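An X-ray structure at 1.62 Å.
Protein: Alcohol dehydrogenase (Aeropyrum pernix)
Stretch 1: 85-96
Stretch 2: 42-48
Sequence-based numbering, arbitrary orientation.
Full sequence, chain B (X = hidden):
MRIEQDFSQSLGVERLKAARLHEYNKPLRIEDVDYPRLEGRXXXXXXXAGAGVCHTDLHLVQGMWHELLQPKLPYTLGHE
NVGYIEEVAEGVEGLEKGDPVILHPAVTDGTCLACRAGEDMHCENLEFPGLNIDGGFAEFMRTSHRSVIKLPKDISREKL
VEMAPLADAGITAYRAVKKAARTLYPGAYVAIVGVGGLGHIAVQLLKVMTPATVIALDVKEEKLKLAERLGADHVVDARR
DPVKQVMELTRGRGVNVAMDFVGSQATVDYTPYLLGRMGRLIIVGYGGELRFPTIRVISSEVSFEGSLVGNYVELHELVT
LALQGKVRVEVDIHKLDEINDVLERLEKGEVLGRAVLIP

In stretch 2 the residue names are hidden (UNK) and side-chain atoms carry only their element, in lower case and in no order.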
# COMPACT_ATOMS: atom_id res chain seq x y z
N ILE B 85 -26.38 -27.26 -6.81
CA ILE B 85 -26.15 -27.52 -8.23
C ILE B 85 -27.31 -28.39 -8.72
O ILE B 85 -27.69 -29.35 -8.03
CB ILE B 85 -24.80 -28.24 -8.45
CG1 ILE B 85 -23.60 -27.34 -8.04
CG2 ILE B 85 -24.66 -28.71 -9.90
CD1 ILE B 85 -23.34 -26.13 -8.92
N GLU B 86 -27.80 -28.06 -9.92
CA GLU B 86 -28.79 -28.94 -10.58
C GLU B 86 -28.07 -29.74 -11.66
O GLU B 86 -28.16 -31.00 -11.67
CB GLU B 86 -29.97 -28.14 -11.12
CG GLU B 86 -30.88 -29.08 -11.93
CD GLU B 86 -31.59 -30.11 -11.07
OE1 GLU B 86 -31.84 -29.89 -9.85
OE2 GLU B 86 -31.90 -31.18 -11.64
N GLU B 87 -27.40 -29.06 -12.58
CA GLU B 87 -26.57 -29.73 -13.59
C GLU B 87 -25.47 -28.83 -14.08
O GLU B 87 -25.49 -27.62 -13.83
CB GLU B 87 -27.45 -30.16 -14.78
CG GLU B 87 -28.07 -28.98 -15.53
CD GLU B 87 -28.87 -29.47 -16.72
OE1 GLU B 87 -30.04 -29.09 -16.83
OE2 GLU B 87 -28.31 -30.21 -17.56
N VAL B 88 -24.51 -29.43 -14.77
CA VAL B 88 -23.38 -28.69 -15.31
C VAL B 88 -23.04 -29.16 -16.71
O VAL B 88 -23.34 -30.34 -17.09
CB VAL B 88 -22.10 -28.79 -14.41
CG1 VAL B 88 -22.38 -28.33 -12.94
CG2 VAL B 88 -21.53 -30.22 -14.41
N ALA B 89 -22.39 -28.28 -17.46
CA ALA B 89 -22.02 -28.53 -18.84
C ALA B 89 -20.68 -29.18 -18.89
O ALA B 89 -20.05 -29.35 -17.85
CB ALA B 89 -21.98 -27.24 -19.64
N GLU B 90 -20.20 -29.50 -20.10
CA GLU B 90 -18.89 -30.12 -20.25
C GLU B 90 -17.76 -29.31 -19.65
O GLU B 90 -17.82 -28.06 -19.59
CB GLU B 90 -18.56 -30.41 -21.72
CG GLU B 90 -18.22 -29.17 -22.54
CD GLU B 90 -18.06 -29.49 -24.01
OE1 GLU B 90 -17.28 -30.39 -24.34
OE2 GLU B 90 -18.71 -28.83 -24.82
N GLY B 91 -16.74 -30.02 -19.16
CA GLY B 91 -15.54 -29.37 -18.68
C GLY B 91 -15.60 -28.74 -17.30
O GLY B 91 -14.55 -28.43 -16.74
N VAL B 92 -16.80 -28.59 -16.73
CA VAL B 92 -16.95 -28.02 -15.40
C VAL B 92 -16.44 -29.02 -14.37
O VAL B 92 -16.89 -30.15 -14.34
CB VAL B 92 -18.43 -27.67 -15.12
CG1 VAL B 92 -18.62 -27.22 -13.62
CG2 VAL B 92 -18.88 -26.57 -16.05
N GLU B 93 -15.49 -28.59 -13.54
CA GLU B 93 -14.92 -29.52 -12.56
C GLU B 93 -15.44 -29.34 -11.15
O GLU B 93 -15.75 -28.22 -10.73
CB GLU B 93 -13.38 -29.43 -12.59
CG GLU B 93 -12.82 -29.41 -14.00
CD GLU B 93 -11.35 -29.04 -14.04
OE1 GLU B 93 -11.01 -27.97 -14.62
OE2 GLU B 93 -10.53 -29.81 -13.52
N GLY B 94 -15.49 -30.43 -10.39
CA GLY B 94 -15.75 -30.40 -8.96
C GLY B 94 -17.17 -30.04 -8.53
O GLY B 94 -17.41 -29.77 -7.37
N LEU B 95 -18.10 -30.06 -9.48
CA LEU B 95 -19.52 -29.74 -9.19
C LEU B 95 -20.47 -30.78 -9.70
O LEU B 95 -20.39 -31.18 -10.86
CB LEU B 95 -19.87 -28.37 -9.82
CG LEU B 95 -19.13 -27.15 -9.25
CD1 LEU B 95 -19.31 -25.90 -10.16
CD2 LEU B 95 -19.56 -26.88 -7.81
N GLU B 96 -21.38 -31.21 -8.84
CA GLU B 96 -22.38 -32.20 -9.26
C GLU B 96 -23.69 -31.93 -8.56
O GLU B 96 -23.75 -31.27 -7.51
CB GLU B 96 -21.85 -33.63 -9.10
CG GLU B 96 -21.63 -34.05 -7.69
CD GLU B 96 -20.90 -35.40 -7.53
OE1 GLU B 96 -20.49 -36.04 -8.51
OE2 GLU B 96 -20.72 -35.77 -6.38
N UNK B 42 -22.75 -20.08 -19.76
CA UNK B 42 -23.68 -20.52 -18.74
C UNK B 42 -23.60 -22.01 -18.59
O UNK B 42 -24.45 -22.76 -19.11
c UNK B 42 -25.28 -15.74 -19.11
c UNK B 42 -25.26 -16.44 -17.88
c UNK B 42 -25.26 -16.44 -20.30
c UNK B 42 -25.21 -17.86 -20.30
c UNK B 42 -25.22 -17.83 -17.89
c UNK B 42 -25.19 -18.55 -19.09
c UNK B 42 -25.10 -20.03 -19.07
N UNK B 43 -22.57 -22.46 -17.89
CA UNK B 43 -22.28 -23.88 -17.84
C UNK B 43 -22.69 -24.51 -16.49
O UNK B 43 -22.36 -25.66 -16.19
c UNK B 43 -20.81 -24.13 -18.16
o UNK B 43 -20.35 -22.79 -16.23
c UNK B 43 -19.88 -23.38 -17.24
o UNK B 43 -18.65 -23.30 -17.48
N UNK B 44 -23.48 -23.77 -15.70
CA UNK B 44 -24.03 -24.31 -14.45
C UNK B 44 -25.47 -23.88 -14.29
O UNK B 44 -25.78 -22.73 -14.53
c UNK B 44 -23.96 -24.25 -11.90
c UNK B 44 -21.82 -24.31 -13.20
c UNK B 44 -23.26 -23.81 -13.18
N UNK B 45 -26.34 -24.81 -13.94
CA UNK B 45 -27.68 -24.43 -13.47
C UNK B 45 -27.84 -24.81 -12.00
O UNK B 45 -27.51 -25.92 -11.57
c UNK B 45 -30.20 -24.80 -13.70
c UNK B 45 -28.73 -24.50 -15.75
c UNK B 45 -28.80 -25.08 -14.34
c UNK B 45 -29.55 -25.30 -16.78
N UNK B 46 -28.36 -23.86 -11.21
CA UNK B 46 -28.57 -24.03 -9.79
C UNK B 46 -30.05 -24.07 -9.49
O UNK B 46 -30.81 -23.29 -10.06
c UNK B 46 -28.25 -22.85 -7.56
c UNK B 46 -27.91 -22.83 -9.02
c UNK B 46 -26.40 -22.86 -9.24
N UNK B 47 -30.43 -24.99 -8.62
CA UNK B 47 -31.72 -24.99 -7.93
C UNK B 47 -31.62 -24.03 -6.75
O UNK B 47 -30.86 -24.27 -5.78
c UNK B 47 -33.37 -26.48 -6.68
n UNK B 47 -31.76 -29.64 -3.74
n UNK B 47 -33.56 -28.20 -3.50
c UNK B 47 -32.70 -28.86 -4.28
c UNK B 47 -33.79 -27.93 -6.32
c UNK B 47 -32.10 -26.42 -7.50
n UNK B 47 -32.77 -28.72 -5.61
N UNK B 48 -32.32 -22.89 -6.86
CA UNK B 48 -32.25 -21.87 -5.83
C UNK B 48 -32.81 -22.36 -4.51
O UNK B 48 -33.91 -22.94 -4.46
c UNK B 48 -30.95 -19.32 -7.33
c UNK B 48 -32.35 -20.09 -7.59
c UNK B 48 -33.01 -20.65 -6.32
c UNK B 48 -33.17 -19.55 -5.18
O HOH W 1 -30.51 -29.71 -7.39

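Position 42 carries seven side-chain carbons, one linking carbon followed by a closed ring of six, with no heteroatom. The CA-to-CB bond points away from stretch 1; the nearest approach of the side chain is CB, 7.9 Å from CB of Ala-89, so there is no contact. A six-carbon ring without a hydroxyl identifies Phe-42.

Position 43 has two side-chain carbons, the second bearing two oxygens. That second carbon lies 3.5 Å from CG2 of Val-92, and CB lies 3.6 Å from CB of Ala-89. The short chain ending in two oxygens could be a carboxylate only, since an amide would show a nitrogen; this is Asp-43. Both oxygens are hydrogen-bonded elsewhere in the structure, and the carboxylate packs against CG2 of Val-92 without a hydrogen bond across the stretches.

Position 44 shows three carbons forked at CB. One branch comes within 3.6 Å of CD1 of Ile-85, while the other lies 4.1 Å from CG1 of Val-88 and 4.3 Å from both CG1 of Val-92 and CD1 of Leu-95. A fork at CB with two single-carbon arms is Val-44, here with chi1 in the t well.

Position 45 has four carbons, again forked at CB, but one arm is two carbons long, which makes it Ile-45. Its CD1 lies 3.8 Å from OE1 of Glu-87, with both side chains on the same face of the sheet.

Position 46 repeats the three-carbon fork and is Val-46. Its CB points away from stretch 1, and its CG2 only just reaches CD1 of Ile-85, at 4.5 Å.

Position 47 runs through three carbons to a nitrogen, then to a carbon carrying two more nitrogens: a guanidinium, hence Arg-47. Its NE is 4.5 Å from OE1 of Glu-86, too far for a salt bridge. A water fills the gap, accepting from NE at 3.0 Å and donating to OE1 of Glu-86 at 2.8 Å and to O of Ile-85 at 2.9 Å.

Position 48 has four carbons forked at CB with one two-carbon arm, so it is Ile-48; it makes no contact with stretch 1.

The contact is chiefly an antiparallel strand pairing, with axes at 166°. Ala-89 N donates to Asp-43 O (2.9 Å), and Ile-45 N to Glu-87 O (2.9 Å, 172°). A beta bulge shifts the register by one, so Ile-45 O accepts from Glu-86 N at 2.7 Å and, weakly, from Glu-87 N at 3.3 Å. Apolar packing around Val-44 and the water bridge at Arg-47 supplement this backbone ladder.

Stretch 2 42-48: FDVIVRI
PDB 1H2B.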